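Local coordinates for protein PfkB family carbohydrate kinase (Listeria grayi DSM 20601, PDB 4GM6) that probably phosphorylates a sugar or a sugar acid, as a member of the PfkB family of carbohydrate kinases, at residues M35-Q40 / T111-S116; A60-N65 / G291-T296; T99-E104 / M140-S145; V27-E32 / T73-V78. All blocks are in the same frame, centred on the assembly; numbering follows the deposited sequence. Where two conformers were deposited one is given.

Interaction 1: M35-Q40 / T111-S116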
loop_
_atom_site.group_PDB
_atom_site.type_symbol
_atom_site.label_atom_id
_atom_site.label_comp_id
_atom_site.label_asym_id
_atom_site.label_seq_id
_atom_site.Cartn_x
_atom_site.Cartn_y
_atom_site.Cartn_z
ATOM N N MET C 35 11.152 1.266 -19.449
ATOM C CA MET C 35 10.527 1.122 -18.150
ATOM C C MET C 35 9.090 1.625 -18.264
ATOM O O MET C 35 8.850 2.773 -18.672
ATOM C CB MET C 35 11.273 1.873 -17.065
ATOM C CG MET C 35 10.529 1.811 -15.730
ATOM S SD MET C 35 11.453 2.492 -14.340
ATOM C CE MET C 35 11.806 4.146 -14.917
ATOM N N ARG C 36 8.133 0.768 -17.947
ATOM C CA ARG C 36 6.752 1.212 -17.940
ATOM C C ARG C 36 6.369 1.698 -16.540
ATOM O O ARG C 36 6.738 1.070 -15.552
ATOM C CB ARG C 36 5.784 0.118 -18.395
ATOM C CG ARG C 36 4.372 0.538 -18.031
ATOM C CD ARG C 36 3.248 -0.301 -18.610
ATOM N NE ARG C 36 3.471 -1.740 -18.674
ATOM C CZ ARG C 36 2.665 -2.669 -18.147
ATOM N NH1 ARG C 36 2.940 -3.949 -18.316
ATOM N NH2 ARG C 36 1.605 -2.336 -17.445
ATOM N N LEU C 37 5.654 2.821 -16.470
ATOM C CA LEU C 37 5.176 3.405 -15.197
ATOM C C LEU C 37 3.663 3.526 -15.233
ATOM O O LEU C 37 3.130 4.319 -16.002
ATOM C CB LEU C 37 5.823 4.770 -14.973
ATOM C CG LEU C 37 7.361 4.649 -14.950
ATOM C CD1 LEU C 37 8.023 5.735 -15.778
ATOM C CD2 LEU C 37 7.891 4.698 -13.540
ATOM N N SER C 38 2.994 2.752 -14.374
ATOM C CA SER C 38 1.565 2.461 -14.484
ATOM C C SER C 38 0.773 3.018 -13.303
ATOM O O SER C 38 1.231 2.910 -12.169
ATOM C CB SER C 38 1.377 0.934 -14.449
ATOM O OG SER C 38 1.503 0.394 -15.736
ATOM N N THR C 39 -0.417 3.570 -13.560
ATOM C CA THR C 39 -1.335 3.933 -12.463
ATOM C C THR C 39 -2.097 2.685 -12.036
ATOM O O THR C 39 -2.143 1.693 -12.751
ATOM C CB THR C 39 -2.371 4.997 -12.881
ATOM O OG1 THR C 39 -3.323 4.426 -13.799
ATOM C CG2 THR C 39 -1.692 6.170 -13.543
ATOM N N GLN C 40 -2.694 2.738 -10.866
ATOM C CA GLN C 40 -3.488 1.629 -10.359
ATOM C C GLN C 40 -4.891 1.689 -11.004
ATOM O O GLN C 40 -5.291 2.720 -11.565
ATOM C CB GLN C 40 -3.533 1.710 -8.805
ATOM C CG GLN C 40 -2.115 1.573 -8.174
ATOM C CD GLN C 40 -1.261 2.856 -8.316
ATOM O OE1 GLN C 40 -1.767 3.957 -8.067
ATOM N NE2 GLN C 40 0.033 2.724 -8.720
ATOM N N THR C 111 11.103 5.454 -21.371
ATOM C CA THR C 111 10.025 5.099 -20.473
ATOM C C THR C 111 8.714 5.348 -21.173
ATOM O O THR C 111 8.687 5.936 -22.247
ATOM C CB THR C 111 10.051 5.941 -19.162
ATOM O OG1 THR C 111 9.857 7.334 -19.464
ATOM C CG2 THR C 111 11.384 5.779 -18.436
ATOM N N TYR C 112 7.626 4.870 -20.572
ATOM C CA TYR C 112 6.311 5.325 -20.952
ATOM C C TYR C 112 5.379 5.183 -19.768
ATOM O O TYR C 112 5.625 4.392 -18.868
ATOM C CB TYR C 112 5.770 4.629 -22.218
ATOM C CG TYR C 112 5.355 3.179 -22.085
ATOM C CD1 TYR C 112 4.021 2.833 -21.915
ATOM C CD2 TYR C 112 6.290 2.159 -22.171
ATOM C CE1 TYR C 112 3.633 1.508 -21.822
ATOM C CE2 TYR C 112 5.917 0.832 -22.076
ATOM C CZ TYR C 112 4.590 0.513 -21.911
ATOM O OH TYR C 112 4.224 -0.812 -21.822
ATOM N N TYR C 113 4.336 6.001 -19.762
ATOM C CA TYR C 113 3.409 6.065 -18.663
ATOM C C TYR C 113 2.135 5.412 -19.149
ATOM O O TYR C 113 1.706 5.658 -20.271
ATOM C CB TYR C 113 3.147 7.528 -18.306
ATOM C CG TYR C 113 4.362 8.241 -17.787
ATOM C CD1 TYR C 113 4.595 8.341 -16.418
ATOM C CD2 TYR C 113 5.293 8.809 -18.660
ATOM C CE1 TYR C 113 5.713 8.992 -15.931
ATOM C CE2 TYR C 113 6.419 9.457 -18.175
ATOM C CZ TYR C 113 6.616 9.540 -16.806
ATOM O OH TYR C 113 7.716 10.190 -16.292
ATOM N N LEU C 114 1.548 4.555 -18.326
ATOM C CA LEU C 114 0.317 3.896 -18.711
ATOM C C LEU C 114 -0.782 4.157 -17.680
ATOM O O LEU C 114 -0.640 3.812 -16.506
ATOM C CB LEU C 114 0.550 2.391 -18.873
ATOM C CG LEU C 114 -0.573 1.683 -19.642
ATOM C CD1 LEU C 114 -0.102 0.376 -20.261
ATOM C CD2 LEU C 114 -1.744 1.428 -18.711
ATOM N N GLU C 115 -1.864 4.782 -18.122
ATOM C CA GLU C 115 -3.010 5.035 -17.265
ATOM C C GLU C 115 -3.964 3.894 -17.474
ATOM O O GLU C 115 -4.365 3.568 -18.607
ATOM C CB GLU C 115 -3.691 6.340 -17.660
ATOM C CG GLU C 115 -4.721 6.852 -16.681
ATOM C CD GLU C 115 -5.384 8.103 -17.218
ATOM O OE1 GLU C 115 -6.090 7.984 -18.246
ATOM O OE2 GLU C 115 -5.175 9.197 -16.650
ATOM N N SER C 116 -4.314 3.279 -16.370
ATOM C CA SER C 116 -5.159 2.102 -16.362
ATOM C C SER C 116 -6.506 2.386 -17.032
ATOM O O SER C 116 -7.017 3.509 -16.957
ATOM C CB SER C 116 -5.373 1.666 -14.909
ATOM O OG SER C 116 -6.288 0.590 -14.815
HETATM O O HOH W 1 -2.015 0.989 -15.294
#
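Strands 35-38 and 111-115 are the parallel inner pair of the small four-stranded sheet that forms the lid of PfkB kinases, and Met35 to Ser38 pair in order with Thr111 to Leu114. Met35 O accepts Tyr112 N (3.1 Å), Leu37 binds through both N and O to Tyr112 and Leu114, and Thr39 N closes the ladder on Leu114 O (3.0 Å). Beyond it, Thr39 OG1 accepts the N-H of Ser116 (N to OG1 3.0 Å) along an almost straight line (178°), while giving its own proton to Ile43 O. Threonine suits this spot because one hydroxyl can accept from one loop and donate to another.

On the face of Arg36 and Tyr112, the arginine chain leaves with CG anti to the backbone N (chi1 166°) and crosses the phenol ring. Its CB lies over the ring face, 3.7 Å from Tyr112 CZ, in a CH-pi contact, and its CD reaches Leu114 CD1 at 3.8 Å. The guanidinium forms salt bridges with Asp329 and Asp287. On the opposite face Leu37 CD1 sits 4.0 Å from Tyr113 CE1, over one face of that ring, and Met35 and Tyr113 pack on a second subunit. The pair therefore separates its chemistry by face: on one the arginine charge is probably balanced by acids of the same chain, and on the other apolar surface is buried between subunits.

Interaction 2: A60-N65 / G291-T296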
loop_
_atom_site.group_PDB
_atom_site.type_symbol
_atom_site.label_atom_id
_atom_site.label_comp_id
_atom_site.label_asym_id
_atom_site.label_seq_id
_atom_site.Cartn_x
_atom_site.Cartn_y
_atom_site.Cartn_z
ATOM N N ALA C 60 12.239 -7.746 -26.298
ATOM C CA ALA C 60 12.659 -8.207 -24.969
ATOM C C ALA C 60 11.623 -9.118 -24.303
ATOM O O ALA C 60 11.979 -10.092 -23.631
ATOM C CB ALA C 60 12.941 -7.022 -24.070
ATOM N N ASN C 61 10.344 -8.795 -24.476
ATOM C CA ASN C 61 9.290 -9.623 -23.904
ATOM C C ASN C 61 9.289 -10.973 -24.615
ATOM O O ASN C 61 9.172 -12.031 -23.983
ATOM C CB ASN C 61 7.918 -8.968 -24.065
ATOM C CG ASN C 61 7.789 -7.673 -23.297
ATOM O OD1 ASN C 61 8.582 -7.375 -22.405
ATOM N ND2 ASN C 61 6.781 -6.884 -23.653
ATOM N N VAL C 62 9.432 -10.939 -25.939
ATOM C CA VAL C 62 9.487 -12.177 -26.674
ATOM C C VAL C 62 10.640 -13.036 -26.166
ATOM O O VAL C 62 10.484 -14.247 -25.993
ATOM C CB VAL C 62 9.551 -11.953 -28.198
ATOM C CG1 VAL C 62 9.994 -13.230 -28.906
ATOM C CG2 VAL C 62 8.180 -11.510 -28.692
ATOM N N ALA C 63 11.787 -12.412 -25.908
ATOM C CA ALA C 63 12.952 -13.142 -25.410
ATOM C C ALA C 63 12.675 -13.789 -24.057
ATOM O O ALA C 63 12.947 -14.966 -23.862
ATOM C CB ALA C 63 14.168 -12.223 -25.321
ATOM N N VAL C 64 12.152 -13.014 -23.113
ATOM C CA VAL C 64 11.825 -13.557 -21.797
ATOM C C VAL C 64 10.831 -14.719 -21.914
ATOM O O VAL C 64 11.011 -15.761 -21.293
ATOM C CB VAL C 64 11.272 -12.459 -20.849
ATOM C CG1 VAL C 64 10.593 -13.061 -19.616
ATOM C CG2 VAL C 64 12.386 -11.507 -20.440
ATOM N N ASN C 65 9.775 -14.540 -22.702
ATOM C CA ASN C 65 8.758 -15.575 -22.813
ATOM C C ASN C 65 9.312 -16.855 -23.441
ATOM O O ASN C 65 8.949 -17.957 -23.019
ATOM C CB ASN C 65 7.525 -15.069 -23.573
ATOM C CG ASN C 65 6.872 -13.880 -22.902
ATOM O OD1 ASN C 65 6.998 -13.687 -21.692
ATOM N ND2 ASN C 65 6.150 -13.083 -23.683
ATOM N N GLY C 291 0.536 -9.145 -24.288
ATOM C CA GLY C 291 -0.236 -10.314 -24.692
ATOM C C GLY C 291 0.152 -10.755 -26.094
ATOM O O GLY C 291 0.234 -11.952 -26.372
ATOM N N GLY C 292 0.411 -9.789 -26.976
ATOM C CA GLY C 292 0.824 -10.111 -28.352
ATOM C C GLY C 292 2.213 -10.728 -28.349
ATOM O O GLY C 292 2.515 -11.607 -29.150
ATOM N N ASP C 293 3.069 -10.259 -27.441
ATOM C CA ASP C 293 4.412 -10.804 -27.302
ATOM C C ASP C 293 4.365 -12.218 -26.757
ATOM O O ASP C 293 5.246 -13.028 -27.040
ATOM C CB ASP C 293 5.281 -9.915 -26.403
ATOM C CG ASP C 293 5.361 -8.490 -26.916
ATOM O OD1 ASP C 293 5.337 -8.302 -28.154
ATOM O OD2 ASP C 293 5.421 -7.553 -26.098
ATOM N N ALA C 294 3.348 -12.508 -25.956
ATOM C CA ALA C 294 3.198 -13.839 -25.403
ATOM C C ALA C 294 2.751 -14.760 -26.528
ATOM O O ALA C 294 3.208 -15.896 -26.629
ATOM C CB ALA C 294 2.189 -13.840 -24.256
ATOM N N TYR C 295 1.848 -14.266 -27.371
ATOM C CA TYR C 295 1.410 -15.020 -28.539
ATOM C C TYR C 295 2.603 -15.265 -29.447
ATOM O O TYR C 295 2.864 -16.391 -29.858
ATOM C CB TYR C 295 0.329 -14.264 -29.309
ATOM C CG TYR C 295 -0.292 -15.068 -30.443
ATOM C CD1 TYR C 295 -1.153 -16.133 -30.178
ATOM C CD2 TYR C 295 -0.032 -14.756 -31.780
ATOM C CE1 TYR C 295 -1.720 -16.873 -31.208
ATOM C CE2 TYR C 295 -0.599 -15.495 -32.817
ATOM C CZ TYR C 295 -1.444 -16.552 -32.527
ATOM O OH TYR C 295 -2.035 -17.282 -33.552
ATOM N N THR C 296 3.343 -14.208 -29.746
ATOM C CA THR C 296 4.482 -14.348 -30.666
ATOM C C THR C 296 5.463 -15.397 -30.154
ATOM O O THR C 296 5.919 -16.252 -30.911
ATOM C CB THR C 296 5.221 -13.003 -30.892
ATOM O OG1 THR C 296 4.367 -12.120 -31.632
ATOM C CG2 THR C 296 6.539 -13.217 -31.683
#
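Asn61 and Asp293 meet where helix 58-68 passes the start of helix 291-304, the short axes 8.5 Å apart and inclined at 50°. This is the tight part. Asn61 CB presses on Asp293 CB at 3.6 Å, and Asn61 ND2 donates to Asp293 OD2 at 2.9 Å. OD2 lies near the amide plane, and the N-H reaches it on the anti side, tilted from the carboxylate plane, with the two flat groups turned 55° against each other. The same ND2 also bonds to Asp329, so both amide hydrogens can be used on acid groups. Beside them Val62 CG2 meets Thr296 CG2 at 3.8 Å and lies near Asp293 O; both side chains also touch His155.

Asn65 holds more loosely. Its ND2 makes only a weak bond to Asp293 O, at 3.5 Å, and its OD1 is taken by Asn331 N. The solvent side lies at the exposed Gly292. Gly291, Gly292 and Asp293 end the GXGD motif of the family, which in studied relatives carries the catalytic base and an anion hole. One firm bond from Asn61 to OD2 and a weak one from Asn65 to the carbonyl would restrain Asp293, consistent with the role of this aspartate in relatives.

Interaction 3: T99-E104 / M140-S145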
loop_
_atom_site.group_PDB
_atom_site.type_symbol
_atom_site.label_atom_id
_atom_site.label_comp_id
_atom_site.label_asym_id
_atom_site.label_seq_id
_atom_site.Cartn_x
_atom_site.Cartn_y
_atom_site.Cartn_z
ATOM N N THR C 99 22.736 -11.621 -21.486
ATOM C CA THR C 99 23.014 -10.185 -21.550
ATOM C C THR C 99 24.360 -9.836 -22.206
ATOM O O THR C 99 24.722 -8.661 -22.314
ATOM C CB THR C 99 22.937 -9.534 -20.150
ATOM O OG1 THR C 99 23.891 -10.155 -19.282
ATOM C CG2 THR C 99 21.536 -9.695 -19.555
ATOM N N ALA C 100 25.107 -10.844 -22.635
ATOM C CA ALA C 100 26.420 -10.607 -23.235
ATOM C C ALA C 100 26.419 -9.557 -24.356
ATOM O O ALA C 100 27.457 -8.975 -24.660
ATOM C CB ALA C 100 27.026 -11.917 -23.750
ATOM N N PHE C 101 25.273 -9.333 -24.991
ATOM C CA PHE C 101 25.227 -8.408 -26.124
ATOM C C PHE C 101 24.476 -7.115 -25.805
ATOM O O PHE C 101 24.093 -6.370 -26.708
ATOM C CB PHE C 101 24.670 -9.100 -27.384
ATOM C CG PHE C 101 25.494 -10.281 -27.842
ATOM C CD1 PHE C 101 26.480 -10.129 -28.809
ATOM C CD2 PHE C 101 25.294 -11.541 -27.293
ATOM C CE1 PHE C 101 27.243 -11.206 -29.219
ATOM C CE2 PHE C 101 26.058 -12.622 -27.698
ATOM C CZ PHE C 101 27.032 -12.455 -28.666
ATOM N N VAL C 102 24.268 -6.857 -24.515
ATOM C CA VAL C 102 23.720 -5.590 -24.072
ATOM C C VAL C 102 24.881 -4.606 -24.090
ATOM O O VAL C 102 25.960 -4.901 -23.574
ATOM C CB VAL C 102 23.136 -5.674 -22.635
ATOM C CG1 VAL C 102 22.748 -4.292 -22.114
ATOM C CG2 VAL C 102 21.930 -6.616 -22.581
ATOM N N VAL C 103 24.674 -3.448 -24.704
ATOM C CA VAL C 103 25.731 -2.440 -24.792
ATOM C C VAL C 103 25.361 -1.235 -23.925
ATOM O O VAL C 103 24.213 -0.770 -23.959
ATOM C CB VAL C 103 25.962 -1.978 -26.241
ATOM C CG1 VAL C 103 26.931 -0.806 -26.269
ATOM C CG2 VAL C 103 26.487 -3.124 -27.102
ATOM N N GLU C 104 26.320 -0.749 -23.138
ATOM C CA GLU C 104 26.082 0.403 -22.259
ATOM C C GLU C 104 26.506 1.692 -22.961
ATOM O O GLU C 104 27.647 1.823 -23.364
ATOM C CB GLU C 104 26.878 0.269 -20.959
ATOM C CG GLU C 104 26.630 -1.006 -20.175
ATOM C CD GLU C 104 26.910 -0.832 -18.689
ATOM O OE1 GLU C 104 28.017 -0.397 -18.335
ATOM O OE2 GLU C 104 26.021 -1.130 -17.869
ATOM N N MET C 140 28.175 0.613 -34.363
ATOM C CA MET C 140 28.096 -0.826 -34.607
ATOM C C MET C 140 28.964 -1.599 -33.614
ATOM O O MET C 140 30.129 -1.890 -33.887
ATOM C CB MET C 140 28.499 -1.159 -36.048
ATOM C CG MET C 140 27.696 -2.306 -36.640
ATOM S SD MET C 140 27.760 -3.813 -35.644
ATOM C CE MET C 140 29.340 -4.476 -36.192
ATOM N N ASP C 141 28.381 -1.942 -32.467
ATOM C CA ASP C 141 29.130 -2.509 -31.345
ATOM C C ASP C 141 28.892 -4.000 -31.147
ATOM O O ASP C 141 29.129 -4.531 -30.063
ATOM C CB ASP C 141 28.793 -1.752 -30.058
ATOM C CG ASP C 141 29.087 -0.279 -30.173
ATOM O OD1 ASP C 141 30.129 0.059 -30.756
ATOM O OD2 ASP C 141 28.283 0.541 -29.698
ATOM N N TRP C 142 28.436 -4.676 -32.194
ATOM C CA TRP C 142 28.147 -6.102 -32.104
ATOM C C TRP C 142 28.958 -6.932 -33.097
ATOM O O TRP C 142 28.883 -6.722 -34.308
ATOM C CB TRP C 142 26.660 -6.351 -32.328
ATOM C CG TRP C 142 25.804 -5.749 -31.259
ATOM C CD1 TRP C 142 25.443 -6.326 -30.084
ATOM C CD2 TRP C 142 25.219 -4.440 -31.265
ATOM N NE1 TRP C 142 24.658 -5.463 -29.354
ATOM C CE2 TRP C 142 24.508 -4.296 -30.057
ATOM C CE3 TRP C 142 25.227 -3.378 -32.179
ATOM C CZ2 TRP C 142 23.805 -3.130 -29.736
ATOM C CZ3 TRP C 142 24.539 -2.223 -31.860
ATOM C CH2 TRP C 142 23.834 -2.107 -30.645
ATOM N N ASP C 143 29.728 -7.881 -32.573
ATOM C CA ASP C 143 30.395 -8.864 -33.406
ATOM C C ASP C 143 29.372 -9.883 -33.905
ATOM O O ASP C 143 28.893 -10.715 -33.138
ATOM C CB ASP C 143 31.519 -9.553 -32.629
ATOM C CG ASP C 143 32.369 -10.455 -33.514
ATOM O OD1 ASP C 143 31.890 -11.559 -33.855
ATOM O OD2 ASP C 143 33.508 -10.063 -33.868
ATOM N N LEU C 144 29.044 -9.818 -35.195
ATOM C CA LEU C 144 27.932 -10.601 -35.748
ATOM C C LEU C 144 28.138 -12.116 -35.688
ATOM O O LEU C 144 27.218 -12.851 -35.330
ATOM C CB LEU C 144 27.601 -10.156 -37.179
ATOM C CG LEU C 144 26.960 -8.772 -37.328
ATOM C CD1 LEU C 144 26.491 -8.537 -38.756
ATOM C CD2 LEU C 144 25.805 -8.603 -36.353
ATOM N N SER C 145 29.332 -12.581 -36.045
ATOM C CA SER C 145 29.650 -14.004 -35.947
ATOM C C SER C 145 29.373 -14.546 -34.538
ATOM O O SER C 145 28.995 -15.707 -34.370
ATOM C CB SER C 145 31.104 -14.285 -36.379
ATOM O OG SER C 145 32.010 -13.293 -35.906
#
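Trp142 and Phe101 share the one hydrogen bond between these segments. Trp142 NE1 donates to Phe101 O at 2.9 Å and 159°, with the carbonyl oxygen in the plane of the indole, at its edge. Phe101 is the third residue of a type I turn, Thr99 to Val102, closed by Val102 N to Thr99 O (2.9 Å). The turn leaves the carbonyl of Phe101 to the tryptophan, whose N-H is placed at the rim of a large apolar ring and so can both pack and donate.

Apolar contacts flank that bond. Val103 CG2 lies over one face of the indole, offset toward its rim and 3.7 Å from Trp142 CE2; the beta-branched valine suits a strand and offers a methyl to the ring. Phe101 CB touches Trp142 CD1 at 3.9 Å, and the indole comes at the edge of the phenyl ring. Trp142 also rests on Ala76 and Val78 of the neighbouring strand and on Met170 of helix 165-180.

Polar bonds in and next to 140-145 brace the loop. Asp143 stands at the N-cap of helix 144-147, where OD1 takes Ser145 OG (2.7 Å) and the amide of Glu146. Asp141, whose CB leans on Val103 CG2 at 4.0 Å, sends OD1 to Ser139. The loop thus covers the edge strand of the main sheet mainly by apolar contact, while a single well-directed N-H to a backbone carbonyl, together with the packing of Val103, helps to set the orientation of the indole.

Interaction 4: V27-E32 / T73-V78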
loop_
_atom_site.group_PDB
_atom_site.type_symbol
_atom_site.label_atom_id
_atom_site.label_comp_id
_atom_site.label_asym_id
_atom_site.label_seq_id
_atom_site.Cartn_x
_atom_site.Cartn_y
_atom_site.Cartn_z
ATOM N N VAL C 27 17.526 -18.519 -29.701
ATOM C CA VAL C 27 16.919 -17.416 -30.429
ATOM C C VAL C 27 17.631 -16.095 -30.118
ATOM O O VAL C 27 18.012 -15.836 -28.977
ATOM C CB VAL C 27 15.420 -17.307 -30.079
ATOM C CG1 VAL C 27 14.770 -16.102 -30.754
ATOM C CG2 VAL C 27 14.705 -18.599 -30.442
ATOM N N VAL C 28 17.830 -15.277 -31.147
ATOM C CA VAL C 28 18.396 -13.945 -30.966
ATOM C C VAL C 28 17.330 -12.894 -31.279
ATOM O O VAL C 28 16.520 -13.060 -32.192
ATOM C CB VAL C 28 19.677 -13.742 -31.826
ATOM C CG1 VAL C 28 19.362 -13.799 -33.321
ATOM C CG2 VAL C 28 20.366 -12.434 -31.474
ATOM N N THR C 29 17.303 -11.822 -30.502
ATOM C CA THR C 29 16.369 -10.747 -30.786
ATOM C C THR C 29 17.024 -9.362 -30.680
ATOM O O THR C 29 18.099 -9.212 -30.097
ATOM C CB THR C 29 15.155 -10.819 -29.857
ATOM O OG1 THR C 29 14.096 -10.034 -30.409
ATOM C CG2 THR C 29 15.524 -10.303 -28.484
ATOM N N ILE C 30 16.361 -8.356 -31.248
ATOM C CA ILE C 30 16.895 -6.998 -31.302
ATOM C C ILE C 30 15.806 -6.015 -30.909
ATOM O O ILE C 30 14.693 -6.043 -31.447
ATOM C CB ILE C 30 17.380 -6.637 -32.709
ATOM C CG1 ILE C 30 18.500 -7.592 -33.141
ATOM C CG2 ILE C 30 17.879 -5.198 -32.749
ATOM C CD1 ILE C 30 18.861 -7.480 -34.605
ATOM N N GLY C 31 16.104 -5.149 -29.957
ATOM C CA GLY C 31 15.082 -4.216 -29.539
ATOM C C GLY C 31 15.404 -3.475 -28.272
ATOM O O GLY C 31 16.327 -3.835 -27.546
ATOM N N GLU C 32 14.614 -2.436 -28.020
ATOM C CA GLU C 32 14.832 -1.553 -26.891
ATOM C C GLU C 32 13.997 -1.982 -25.693
ATOM O O GLU C 32 12.837 -2.368 -25.860
ATOM C CB GLU C 32 14.449 -0.131 -27.291
ATOM C CG GLU C 32 14.499 0.846 -26.132
ATOM C CD GLU C 32 14.282 2.278 -26.562
ATOM O OE1 GLU C 32 13.720 2.508 -27.656
ATOM O OE2 GLU C 32 14.660 3.183 -25.790
ATOM N N THR C 73 17.973 -17.643 -24.858
ATOM C CA THR C 73 17.811 -16.462 -25.690
ATOM C C THR C 73 18.870 -15.413 -25.367
ATOM O O THR C 73 19.494 -15.446 -24.295
ATOM C CB THR C 73 16.411 -15.834 -25.507
ATOM O OG1 THR C 73 16.184 -15.560 -24.118
ATOM C CG2 THR C 73 15.325 -16.769 -26.027
ATOM N N ARG C 74 19.055 -14.485 -26.300
ATOM C CA ARG C 74 20.001 -13.393 -26.156
ATOM C C ARG C 74 19.430 -12.192 -26.894
ATOM O O ARG C 74 18.621 -12.338 -27.823
ATOM C CB ARG C 74 21.339 -13.769 -26.781
ATOM C CG ARG C 74 21.290 -13.809 -28.300
ATOM C CD ARG C 74 22.588 -14.332 -28.878
ATOM N NE ARG C 74 23.017 -15.578 -28.241
ATOM C CZ ARG C 74 23.845 -16.458 -28.798
ATOM N NH1 ARG C 74 24.332 -16.249 -30.014
ATOM N NH2 ARG C 74 24.179 -17.561 -28.142
ATOM N N ILE C 75 19.854 -11.000 -26.499
ATOM C CA ILE C 75 19.289 -9.799 -27.089
ATOM C C ILE C 75 20.338 -8.732 -27.325
ATOM O O ILE C 75 21.091 -8.358 -26.414
ATOM C CB ILE C 75 18.165 -9.205 -26.214
ATOM C CG1 ILE C 75 17.421 -8.095 -26.969
ATOM C CG2 ILE C 75 18.724 -8.651 -24.908
ATOM C CD1 ILE C 75 16.263 -7.489 -26.196
ATOM N N ALA C 76 20.378 -8.251 -28.561
ATOM C CA ALA C 76 21.200 -7.101 -28.906
ATOM C C ALA C 76 20.424 -5.839 -28.499
ATOM O O ALA C 76 19.378 -5.534 -29.074
ATOM C CB ALA C 76 21.510 -7.102 -30.395
ATOM N N THR C 77 20.916 -5.125 -27.490
ATOM C CA THR C 77 20.238 -3.915 -27.042
ATOM C C THR C 77 21.201 -2.894 -26.414
ATOM O O THR C 77 22.386 -3.179 -26.232
ATOM C CB THR C 77 19.098 -4.246 -26.062
ATOM O OG1 THR C 77 18.118 -3.202 -26.104
ATOM C CG2 THR C 77 19.644 -4.393 -24.639
ATOM N N VAL C 78 20.688 -1.703 -26.099
ATOM C CA VAL C 78 21.511 -0.645 -25.519
ATOM C C VAL C 78 20.824 -0.017 -24.315
ATOM O O VAL C 78 19.637 0.326 -24.383
ATOM C CB VAL C 78 21.782 0.488 -26.525
ATOM C CG1 VAL C 78 22.628 1.578 -25.873
ATOM C CG2 VAL C 78 22.450 -0.054 -27.786
#
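Ile75 lies alongside Thr29, both side chains pointing the same way. Its CB is 3.7 Å from Thr29 CG2. The next atom, CG1, stands anti to the backbone N (chi1 -170°) and comes to 3.3 Å from Thr29 CG2, tighter than usual for two carbons. The chain then stays extended, and CD1 remains beside Thr29 CG2 while reaching toward Gly31 O, 3.9 Å from Ile75 CD1. Beta-branched isoleucine suits a strand, and its extended CG1-CD1 branch reaches the backbone of Ala60 on helix 58-68. Thr29 keeps its methyl for Ile75 and turns OG1 the other way, to donate to His155 O.

These strands, 27-30 and 73-79, are parallel neighbours in the large sheet of the Rossmann-like core of ribokinase-type folds. The chain between them first builds two strands of the lid and then returns through helix 58-68, which covers the face of Val27, Thr29, Thr73 and Ile75. The ladder runs through Arg74 N to Val27 O (3.2 Å), Thr29 N to Arg74 O (3.0 Å) and Ala76 N to Thr29 O (2.9 Å), then ends in a weak bond from Gly31 N to Ala76 O.

On the other face Arg74 CG lies against Val28 CG2 at 3.6 Å, and the arginine's NH1 goes on to the carbonyls of Lys149 and Leu147. Ala76 CB, small enough to leave place for Trp142, touches Ile30 CG1 at 4.1 Å. Gly31 follows with phi and psi of 168° and 167°, where a side chain would strike the carbonyl of Ile30.

Interactions 3 and 4 both reach the same large sheet and differ by depth: 27-32/73-78 is a buried ladder between interior strands, whereas 99-104/140-145 lies at the surface, where a loop covers the edge strand chiefly through a tryptophan. They meet directly, Val103 N being 2.8 Å from Thr77 O. Interaction 2 is also core, but joins helices by side-chain amides and an acid; its first helix packs on the strands of interaction 4, as at Ala63 CB and Thr29 CG2. Interaction 1 repeats the parallel ladder of interaction 4 in the separate lid sheet, where one face is buried against a second subunit rather than a helix.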